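Local coordinates for protein bifunctional autolysin (Staphylococcus aureus subsp. aureus Mu50, PDB 6FXO) that probably cleaves the glycan strands of peptidoglycan as a family 73 N-acetylglucosaminidase, in a bifunctional autolysin that also carries amidase activity, at residues T10-L14 with N15-Q19; T38-F42 with N43-H47; Q71-S74 with I75-N79; Y102-N105 with E106-I110. All coordinates share one frame; numbering follows the deposited sequence.

Interaction 1: T10-L14 with N15-Q19; sequences TGMTL and NQVAQ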
loop_
_atom_site.group_PDB
_atom_site.type_symbol
_atom_site.label_atom_id
_atom_site.label_comp_id
_atom_site.label_asym_id
_atom_site.label_seq_id
_atom_site.Cartn_x
_atom_site.Cartn_y
_atom_site.Cartn_z
ATOM N N THR A 10 8.913 -11.055 -18.810
ATOM C CA THR A 10 9.292 -9.978 -19.710
ATOM C C THR A 10 10.195 -10.532 -20.808
ATOM O O THR A 10 10.185 -10.048 -21.939
ATOM C CB THR A 10 10.019 -8.878 -18.918
ATOM O OG1 THR A 10 11.124 -9.465 -18.224
ATOM C CG2 THR A 10 9.105 -8.173 -17.929
ATOM N N GLY A 11 10.976 -11.557 -20.457
ATOM C CA GLY A 11 11.885 -12.180 -21.413
ATOM C C GLY A 11 13.160 -11.375 -21.460
ATOM O O GLY A 11 14.108 -11.683 -22.179
ATOM N N MET A 12 13.153 -10.338 -20.635
ATOM C CA MET A 12 14.209 -9.369 -20.436
ATOM C C MET A 12 15.239 -9.906 -19.509
ATOM O O MET A 12 15.392 -11.108 -19.347
ATOM C CB MET A 12 13.622 -8.173 -19.733
ATOM C CG MET A 12 13.335 -7.044 -20.589
ATOM S SD MET A 12 12.799 -5.845 -19.375
ATOM C CE MET A 12 12.437 -4.591 -20.367
ATOM N N THR A 13 15.941 -8.997 -18.869
ATOM C CA THR A 13 16.949 -9.483 -17.951
ATOM C C THR A 13 17.127 -8.522 -16.811
ATOM O O THR A 13 16.980 -7.317 -16.970
ATOM C CB THR A 13 18.255 -9.772 -18.701
ATOM O OG1 THR A 13 19.233 -10.226 -17.764
ATOM C CG2 THR A 13 18.767 -8.570 -19.451
ATOM N N LEU A 14 17.443 -9.074 -15.648
ATOM C CA LEU A 14 17.659 -8.313 -14.439
ATOM C C LEU A 14 18.839 -7.379 -14.613
ATOM O O LEU A 14 18.862 -6.306 -14.018
ATOM C CB LEU A 14 17.930 -9.308 -13.303
ATOM C CG LEU A 14 18.264 -8.741 -11.932
ATOM C CD1 LEU A 14 17.043 -8.087 -11.324
ATOM C CD2 LEU A 14 18.736 -9.868 -11.037
ATOM N N ASN A 15 19.817 -7.789 -15.439
ATOM C CA ASN A 15 20.993 -6.977 -15.680
ATOM C C ASN A 15 20.616 -5.691 -16.381
ATOM O O ASN A 15 21.123 -4.621 -16.047
ATOM C CB ASN A 15 21.936 -7.771 -16.560
ATOM C CG ASN A 15 22.857 -8.692 -15.815
ATOM O OD1 ASN A 15 22.454 -9.326 -14.831
ATOM N ND2 ASN A 15 24.074 -8.913 -16.288
ATOM N N GLN A 16 19.704 -5.814 -17.349
ATOM C CA GLN A 16 19.185 -4.719 -18.164
ATOM C C GLN A 16 18.288 -3.846 -17.345
ATOM O O GLN A 16 18.460 -2.630 -17.305
ATOM C CB GLN A 16 18.350 -5.265 -19.353
ATOM C CG GLN A 16 18.406 -4.485 -20.686
ATOM C CD GLN A 16 17.441 -5.057 -21.721
ATOM O OE1 GLN A 16 17.562 -6.217 -22.125
ATOM N NE2 GLN A 16 16.499 -4.246 -22.266
ATOM N N VAL A 17 17.340 -4.476 -16.660
ATOM C CA VAL A 17 16.432 -3.645 -15.851
ATOM C C VAL A 17 17.050 -2.862 -14.704
ATOM O O VAL A 17 16.576 -1.778 -14.374
ATOM C CB VAL A 17 15.182 -4.428 -15.408
ATOM C CG1 VAL A 17 14.303 -4.739 -16.611
ATOM C CG2 VAL A 17 15.575 -5.703 -14.683
ATOM N N ALA A 18 18.077 -3.419 -14.082
ATOM C CA ALA A 18 18.738 -2.735 -12.981
ATOM C C ALA A 18 19.601 -1.558 -13.439
ATOM O O ALA A 18 19.569 -0.505 -12.805
ATOM C CB ALA A 18 19.587 -3.716 -12.195
ATOM N N GLN A 19 20.400 -1.736 -14.522
ATOM C CA GLN A 19 21.230 -0.678 -15.021
ATOM C C GLN A 19 20.289 0.425 -15.466
ATOM O O GLN A 19 20.642 1.597 -15.346
ATOM C CB GLN A 19 22.121 -1.196 -16.193
ATOM C CG GLN A 19 23.457 -0.459 -16.518
ATOM C CD GLN A 19 24.693 -0.772 -15.663
ATOM O OE1 GLN A 19 25.094 0.025 -14.813
ATOM N NE2 GLN A 19 25.300 -1.954 -15.845
#
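M12 and V17 meet across the start of helix 14-22, with SD of the methionine 3.3 Å from CG1 of the valine. Since T13 is the N-cap, this pair joins the residue before the cap to the fourth residue after it, the positions of a hydrophobic staple. An unbranched thioether suits the loop end because it can reach over the first turn, while the branched valine offers it a methyl. This is the tightly packed side: V17 CG2 also lies 3.3 Å from L14 CA, and L14 and V17 both rest on M49 of helix 42-49. The backbone is firm here too, V17 N giving T13 O a nearly linear bond of 2.9 Å (173°). L14 O accepts from A18 N at 3.0 Å.

The other side faces solvent and is loosely bonded, with N15 and Q16 exposed. A chi1 of 179° places T13 OG1 beside its own carbonyl carbon, where it accepts from N15 N at 3.4 Å, a weak capping bond. The one close point on this side is T13 CG2, 3.3 Å from Q16 CB, the two side chains crossing at about a right angle. Threonine thus serves as acceptor while its methyl packs on Q16. A weak side-chain cap beside a strong backbone bond suggests that the helix start probably relies more on its first main-chain turn and on the staple than on the hydroxyl.

Interaction 2: T38-F42 with N43-H47; sequences TDANF and NDVKH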
loop_
_atom_site.group_PDB
_atom_site.type_symbol
_atom_site.label_atom_id
_atom_site.label_comp_id
_atom_site.label_asym_id
_atom_site.label_seq_id
_atom_site.Cartn_x
_atom_site.Cartn_y
_atom_site.Cartn_z
ATOM N N THR A 38 21.922 7.666 0.377
ATOM C CA THR A 38 23.093 7.746 -0.467
ATOM C C THR A 38 22.729 7.016 -1.706
ATOM O O THR A 38 21.868 6.149 -1.657
ATOM C CB THR A 38 24.219 7.098 0.234
ATOM O OG1 THR A 38 24.259 7.676 1.533
ATOM C CG2 THR A 38 25.518 7.339 -0.458
ATOM N N ASP A 39 23.328 7.365 -2.818
ATOM C CA ASP A 39 22.929 6.625 -3.999
ATOM C C ASP A 39 23.373 5.181 -4.018
ATOM O O ASP A 39 24.509 4.879 -3.673
ATOM C CB ASP A 39 23.352 7.342 -5.294
ATOM C CG ASP A 39 24.012 8.697 -5.117
ATOM O OD1 ASP A 39 23.281 9.699 -4.959
ATOM O OD2 ASP A 39 25.257 8.759 -5.176
ATOM N N ALA A 40 22.467 4.294 -4.444
ATOM C CA ALA A 40 22.749 2.865 -4.526
ATOM C C ALA A 40 23.610 2.475 -5.736
ATOM O O ALA A 40 23.554 3.167 -6.726
ATOM C CB ALA A 40 21.441 2.092 -4.557
ATOM N N ASN A 41 24.391 1.388 -5.633
ATOM C CA ASN A 41 25.261 0.898 -6.727
ATOM C C ASN A 41 24.517 -0.125 -7.592
ATOM O O ASN A 41 23.354 -0.407 -7.315
ATOM C CB ASN A 41 26.622 0.365 -6.268
ATOM C CG ASN A 41 26.619 -0.328 -4.958
ATOM O OD1 ASN A 41 26.359 -1.533 -4.909
ATOM N ND2 ASN A 41 26.919 0.359 -3.867
ATOM N N PHE A 42 25.150 -0.661 -8.652
ATOM C CA PHE A 42 24.456 -1.620 -9.481
ATOM C C PHE A 42 24.033 -2.828 -8.688
ATOM O O PHE A 42 22.925 -3.325 -8.880
ATOM C CB PHE A 42 25.375 -2.014 -10.635
ATOM C CG PHE A 42 24.788 -2.930 -11.671
ATOM C CD1 PHE A 42 25.063 -4.280 -11.659
ATOM C CD2 PHE A 42 23.989 -2.431 -12.684
ATOM C CE1 PHE A 42 24.555 -5.120 -12.638
ATOM C CE2 PHE A 42 23.481 -3.271 -13.663
ATOM C CZ PHE A 42 23.768 -4.608 -13.635
ATOM N N ASN A 43 24.891 -3.299 -7.775
ATOM C CA ASN A 43 24.483 -4.465 -7.008
ATOM C C ASN A 43 23.311 -4.224 -6.045
ATOM O O ASN A 43 22.504 -5.118 -5.806
ATOM C CB ASN A 43 25.695 -5.076 -6.290
ATOM C CG ASN A 43 26.413 -6.127 -7.115
ATOM O OD1 ASN A 43 27.141 -5.783 -8.052
ATOM N ND2 ASN A 43 26.302 -7.429 -6.820
ATOM N N ASP A 44 23.224 -3.000 -5.519
ATOM C CA ASP A 44 22.197 -2.561 -4.585
ATOM C C ASP A 44 20.793 -2.573 -5.188
ATOM O O ASP A 44 19.813 -2.872 -4.506
ATOM C CB ASP A 44 22.571 -1.148 -4.122
ATOM C CG ASP A 44 23.406 -1.088 -2.861
ATOM O OD1 ASP A 44 24.496 -1.706 -2.838
ATOM O OD2 ASP A 44 23.027 -0.349 -1.938
ATOM N N VAL A 45 20.717 -2.251 -6.479
ATOM C CA VAL A 45 19.476 -2.205 -7.233
ATOM C C VAL A 45 19.118 -3.567 -7.801
ATOM O O VAL A 45 17.955 -3.934 -7.805
ATOM C CB VAL A 45 19.619 -1.140 -8.349
ATOM C CG1 VAL A 45 18.330 -1.009 -9.153
ATOM C CG2 VAL A 45 20.020 0.204 -7.752
ATOM N N LYS A 46 20.130 -4.302 -8.284
ATOM C CA LYS A 46 20.005 -5.629 -8.868
ATOM C C LYS A 46 19.499 -6.642 -7.818
ATOM O O LYS A 46 18.805 -7.592 -8.165
ATOM C CB LYS A 46 21.380 -5.999 -9.499
ATOM C CG LYS A 46 21.878 -7.450 -9.510
ATOM C CD LYS A 46 23.396 -7.460 -9.905
ATOM C CE LYS A 46 24.071 -8.816 -10.053
ATOM N NZ LYS A 46 25.559 -8.717 -10.296
ATOM N N HIS A 47 19.823 -6.401 -6.538
ATOM C CA HIS A 47 19.424 -7.274 -5.408
ATOM C C HIS A 47 18.036 -6.962 -4.851
ATOM O O HIS A 47 17.296 -7.837 -4.449
ATOM C CB HIS A 47 20.490 -7.201 -4.288
ATOM C CG HIS A 47 20.198 -7.979 -3.045
ATOM N ND1 HIS A 47 19.848 -7.355 -1.867
ATOM C CD2 HIS A 47 20.382 -9.288 -2.748
ATOM C CE1 HIS A 47 19.838 -8.257 -0.888
ATOM N NE2 HIS A 47 20.162 -9.436 -1.397
#
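F42 and K46 come together through their first torsions: the phenylalanine CG stands opposite the backbone N (chi1 -175°), and the lysine, at 147°, departs from a regular rotamer before running on fully extended. The ring and the methylene chain cross at a slant, F42 CE1 reaching K46 CD at 3.8 Å, with CD1 of the ring close to the same carbon. Lysine suits this place because its extended methylenes give the ring an apolar neighbour. Beneath them, F42 O accepts from K46 N at 3.0 Å (158°), a sound bond, while the others that tie 38-42 to this first turn are weak, among them V45 N to N41 O at 3.3 Å.

N41 is the N-cap of helix 42-49. The residue before it, A40, packs CB at 4.0 Å from V45 CG2. These are the positions of a hydrophobic staple, here only a light one because alanine offers a single methyl. A40 CB also sits 3.5 Å from D44 CB, so the methyl covers the stem of the aspartate. The carboxylate looks elsewhere for its main partner: D44 OD2 forms a salt bridge with R32. An acid in the first turn may also be favoured by the partial positive charge at the helix start. Helix 14-22 covers one flank of this turn, with Q19 against F42, Q21 against V45 and A18 against K46, while A40 leans on V214 in a loop.

Interaction 3: Q71-S74 with I75-N79; sequences QNIS and IDKIN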
loop_
_atom_site.group_PDB
_atom_site.type_symbol
_atom_site.label_atom_id
_atom_site.label_comp_id
_atom_site.label_asym_id
_atom_site.label_seq_id
_atom_site.Cartn_x
_atom_site.Cartn_y
_atom_site.Cartn_z
ATOM N N GLN A 71 -10.010 -9.629 -1.222
ATOM C CA GLN A 71 -9.988 -10.963 -0.727
ATOM C C GLN A 71 -11.192 -10.910 0.136
ATOM O O GLN A 71 -11.523 -9.866 0.675
ATOM C CB GLN A 71 -8.762 -11.180 0.149
ATOM C CG GLN A 71 -8.293 -12.611 0.154
ATOM C CD GLN A 71 -7.042 -12.763 0.976
ATOM O OE1 GLN A 71 -5.964 -12.343 0.587
ATOM N NE2 GLN A 71 -7.139 -13.351 2.127
ATOM N N ASN A 72 -11.851 -11.989 0.276
ATOM C CA ASN A 72 -13.037 -11.933 1.125
ATOM C C ASN A 72 -12.680 -12.215 2.543
ATOM O O ASN A 72 -13.136 -13.209 3.091
ATOM C CB ASN A 72 -14.091 -12.896 0.642
ATOM C CG ASN A 72 -14.406 -12.622 -0.785
ATOM O OD1 ASN A 72 -14.965 -11.566 -1.082
ATOM N ND2 ASN A 72 -14.095 -13.503 -1.719
ATOM N N ILE A 73 -11.872 -11.355 3.155
ATOM C CA ILE A 73 -11.542 -11.670 4.542
ATOM C C ILE A 73 -12.805 -11.508 5.389
ATOM O O ILE A 73 -13.588 -10.595 5.152
ATOM C CB ILE A 73 -10.316 -10.852 5.044
ATOM C CG1 ILE A 73 -9.221 -10.879 3.953
ATOM C CG2 ILE A 73 -9.747 -11.471 6.334
ATOM C CD1 ILE A 73 -7.942 -10.126 4.321
ATOM N N SER A 74 -13.016 -12.391 6.364
ATOM C CA SER A 74 -14.238 -12.207 7.149
ATOM C C SER A 74 -14.272 -10.872 7.895
ATOM O O SER A 74 -13.247 -10.446 8.424
ATOM C CB SER A 74 -14.393 -13.362 8.139
ATOM O OG SER A 74 -14.967 -12.977 9.379
ATOM N N ILE A 75 -15.459 -10.201 7.927
ATOM C CA ILE A 75 -15.591 -8.950 8.610
ATOM C C ILE A 75 -15.317 -9.164 10.105
ATOM O O ILE A 75 -14.841 -8.247 10.772
ATOM C CB ILE A 75 -17.008 -8.401 8.325
ATOM C CG1 ILE A 75 -17.166 -8.128 6.814
ATOM C CG2 ILE A 75 -17.281 -7.156 9.153
ATOM C CD1 ILE A 75 -18.542 -7.634 6.382
ATOM N N ASP A 76 -15.611 -10.377 10.632
ATOM C CA ASP A 76 -15.361 -10.613 12.049
ATOM C C ASP A 76 -13.883 -10.610 12.337
ATOM O O ASP A 76 -13.446 -10.126 13.379
ATOM C CB ASP A 76 -15.873 -11.991 12.494
ATOM C CG ASP A 76 -17.160 -11.993 13.283
ATOM O OD1 ASP A 76 -18.053 -12.800 12.956
ATOM O OD2 ASP A 76 -17.295 -11.157 14.202
ATOM N N LYS A 77 -13.121 -11.189 11.407
ATOM C CA LYS A 77 -11.682 -11.263 11.542
ATOM C C LYS A 77 -11.095 -9.894 11.521
ATOM O O LYS A 77 -10.099 -9.631 12.213
ATOM C CB LYS A 77 -11.073 -12.146 10.414
ATOM C CG LYS A 77 -10.703 -13.579 10.842
ATOM C CD LYS A 77 -10.170 -14.434 9.677
ATOM C CE LYS A 77 -9.121 -15.422 10.116
ATOM N NZ LYS A 77 -9.530 -16.739 10.629
ATOM N N ILE A 78 -11.745 -8.993 10.752
ATOM C CA ILE A 78 -11.219 -7.658 10.703
ATOM C C ILE A 78 -11.436 -6.970 12.017
ATOM O O ILE A 78 -10.495 -6.393 12.552
ATOM C CB ILE A 78 -11.793 -6.868 9.501
ATOM C CG1 ILE A 78 -11.024 -7.180 8.207
ATOM C CG2 ILE A 78 -11.685 -5.399 9.762
ATOM C CD1 ILE A 78 -10.751 -8.634 7.899
ATOM N N ASN A 79 -12.654 -7.042 12.555
ATOM C CA ASN A 79 -12.849 -6.375 13.837
ATOM C C ASN A 79 -11.988 -6.962 14.919
ATOM O O ASN A 79 -11.574 -6.229 15.814
ATOM C CB ASN A 79 -14.284 -6.379 14.290
ATOM C CG ASN A 79 -15.140 -5.581 13.370
ATOM O OD1 ASN A 79 -15.008 -4.363 13.283
ATOM N ND2 ASN A 79 -16.048 -6.180 12.657
#
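S74 caps helix 75-82 through OG, while I73, just before the cap, and I78, the fourth residue after it, close a hydrophobic staple. The serine hydroxyl takes the place of the missing preceding turn, accepting from K77 N at 3.3 Å (157°) and, more weakly, from D76 N at 3.0 Å. Serine fits because its short side chain lets OG fold back onto these two amides. The carbonyl of the same residue continues the pattern, S74 O receiving I78 N at 3.1 Å.

The I78 side chain can be followed outward. CB lies 4.0 Å from S74 O, and CG1 stays at the same distance, passing alongside the carbonyl instead of leaving it. With chi1 at -83°, CG1 stands opposite the carbonyl carbon of I78, and a chi2 of 47° bends the chain so that CD1 turns back toward the loop. There CD1 comes 3.1 Å from S74 O and also meets the I73 side chain, the two isoleucines crossing at about a right angle. Isoleucine suits both ends: I73 offers its CG2 methyl and I78 its flexible CG1-CD1 arm. The staple is buried: helix 106-116 backs it, with V107 against I73 and I110 against I78. K77 and D76, by contrast, face solvent. In the staple's closing contact, I73 CG2 lies 3.4 Å from I78 CD1.

Interaction 4: Y102-N105 with E106-I110; sequences YGIN and EVYLI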
loop_
_atom_site.group_PDB
_atom_site.type_symbol
_atom_site.label_atom_id
_atom_site.label_comp_id
_atom_site.label_asym_id
_atom_site.label_seq_id
_atom_site.Cartn_x
_atom_site.Cartn_y
_atom_site.Cartn_z
ATOM N N TYR A 102 -14.889 -0.444 -4.718
ATOM C CA TYR A 102 -13.838 -0.067 -5.622
ATOM C C TYR A 102 -12.961 -1.194 -6.110
ATOM O O TYR A 102 -12.118 -0.952 -6.960
ATOM C CB TYR A 102 -13.013 1.095 -5.026
ATOM C CG TYR A 102 -13.893 2.170 -4.423
ATOM C CD1 TYR A 102 -14.421 3.191 -5.203
ATOM C CD2 TYR A 102 -14.240 2.134 -3.080
ATOM C CE1 TYR A 102 -15.274 4.142 -4.667
ATOM C CE2 TYR A 102 -15.092 3.085 -2.529
ATOM C CZ TYR A 102 -15.609 4.085 -3.327
ATOM O OH TYR A 102 -16.450 5.028 -2.785
ATOM N N GLY A 103 -13.130 -2.429 -5.588
ATOM C CA GLY A 103 -12.255 -3.482 -6.102
ATOM C C GLY A 103 -10.830 -3.130 -5.739
ATOM O O GLY A 103 -9.997 -2.770 -6.573
ATOM N N ILE A 104 -10.566 -3.256 -4.470
ATOM C CA ILE A 104 -9.246 -2.952 -3.898
ATOM C C ILE A 104 -9.000 -3.857 -2.729
ATOM O O ILE A 104 -9.889 -4.016 -1.896
ATOM C CB ILE A 104 -9.275 -1.463 -3.397
ATOM C CG1 ILE A 104 -9.358 -0.460 -4.561
ATOM C CG2 ILE A 104 -8.101 -1.139 -2.460
ATOM C CD1 ILE A 104 -8.115 -0.380 -5.436
ATOM N N ASN A 105 -7.803 -4.355 -2.604
ATOM C CA ASN A 105 -7.437 -5.270 -1.490
ATOM C C ASN A 105 -7.723 -4.539 -0.172
ATOM O O ASN A 105 -7.345 -3.384 0.003
ATOM C CB ASN A 105 -5.937 -5.708 -1.601
ATOM C CG ASN A 105 -5.454 -6.587 -0.496
ATOM O OD1 ASN A 105 -5.239 -6.023 0.599
ATOM N ND2 ASN A 105 -5.235 -7.966 -0.666
ATOM N N GLU A 106 -8.371 -5.305 0.775
ATOM C CA GLU A 106 -8.743 -4.814 2.081
ATOM C C GLU A 106 -7.663 -4.462 2.980
ATOM O O GLU A 106 -7.798 -3.470 3.686
ATOM C CB GLU A 106 -9.745 -5.772 2.821
ATOM C CG GLU A 106 -9.878 -7.177 2.263
ATOM C CD GLU A 106 -11.044 -7.329 1.288
ATOM O OE1 GLU A 106 -12.167 -7.632 1.735
ATOM O OE2 GLU A 106 -10.804 -7.148 0.082
ATOM N N VAL A 107 -6.595 -5.280 3.011
ATOM C CA VAL A 107 -5.506 -4.916 3.912
ATOM C C VAL A 107 -4.825 -3.604 3.452
ATOM O O VAL A 107 -4.366 -2.866 4.280
ATOM C CB VAL A 107 -4.477 -6.036 4.181
ATOM C CG1 VAL A 107 -5.188 -7.331 4.556
ATOM C CG2 VAL A 107 -3.557 -6.233 2.983
ATOM N N TYR A 108 -4.807 -3.339 2.137
ATOM C CA TYR A 108 -4.203 -2.152 1.627
ATOM C C TYR A 108 -4.982 -0.968 2.054
ATOM O O TYR A 108 -4.398 0.104 2.306
ATOM C CB TYR A 108 -4.098 -2.205 0.099
ATOM C CG TYR A 108 -3.446 -0.997 -0.552
ATOM C CD1 TYR A 108 -2.060 -0.876 -0.614
ATOM C CD2 TYR A 108 -4.210 -0.001 -1.128
ATOM C CE1 TYR A 108 -1.467 0.201 -1.234
ATOM C CE2 TYR A 108 -3.618 1.089 -1.758
ATOM C CZ TYR A 108 -2.244 1.186 -1.810
ATOM O OH TYR A 108 -1.633 2.259 -2.425
ATOM N N LEU A 109 -6.320 -1.158 2.143
ATOM C CA LEU A 109 -7.143 -0.036 2.556
ATOM C C LEU A 109 -7.032 0.255 4.051
ATOM O O LEU A 109 -6.973 1.427 4.423
ATOM C CB LEU A 109 -8.591 -0.322 2.213
ATOM C CG LEU A 109 -9.500 0.826 1.915
ATOM C CD1 LEU A 109 -9.135 1.428 0.579
ATOM C CD2 LEU A 109 -10.949 0.274 1.828
ATOM N N ILE A 110 -7.019 -0.835 4.915
ATOM C CA ILE A 110 -6.936 -0.608 6.286
ATOM C C ILE A 110 -5.540 -0.063 6.700
ATOM O O ILE A 110 -5.508 0.911 7.450
ATOM C CB ILE A 110 -7.183 -1.971 6.958
ATOM C CG1 ILE A 110 -8.636 -2.399 6.818
ATOM C CG2 ILE A 110 -6.677 -2.016 8.480
ATOM C CD1 ILE A 110 -8.732 -3.876 7.282
#
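N105 OD1 is gripped by two amides of helix 106-116, Y108 N at 3.1 Å and V107 N at 2.9 Å, which makes N105 the N-cap of a helix in the lysozyme-like catalytic domain. The bond from Y108 is the sounder one (148°), arriving in the plane of the amide carbonyl, whereas that from V107 is strongly bent and weak. The N105 side chain reaches them because chi1 of 178° sets CG beside the carbonyl carbon, on the helix side. Asparagine suits a buried cap: its oxygen serves the helix while ND2 is hydrogen-bonded to the hydroxyl of Y228, so both polar ends are satisfied away from solvent. Its main-chain oxygen works as well, N105 O accepting L109 N at 3.3 Å.

Around these polar groups the packing is apolar. I104, the residue before the cap, faces L109 at about a right angle, the two forming a hydrophobic staple. Its CG2 also lies 4.3 Å from Y108 CD2, obliquely to the ring. The neighbours continue the core: L109 rests on F95 and A98 of helix 92-102, and V107 on I224 and I231 of helix 216-231. The buried carboxylate of E106 is met by the backbone N of Q71, which accounts for one of its oxygens, OE2. In the staple itself, I104 CG2 stands 4.1 Å from L109 CD1.

All four contacts are helix starts with residues in hydrophobic-staple positions, and all mix sound with weak bonds. Interaction 4 is fully buried, about 9 Å from the centre of the chain, and its asparagine cap has a second bond through the amide nitrogen; the caps of the other three are at least partly exposed. Interaction 3, partly buried, adjoins it, the loop and start of helix 75-82 packing on helix 106-116. Interactions 1 and 2 form a second pair on helices 14-22 and 42-49, their centres about 14 Å apart. Interaction 2 is a surface contact; interaction 1 is partly buried. The two pairs are separate: interactions 1 and 3 have centres about 39 Å apart.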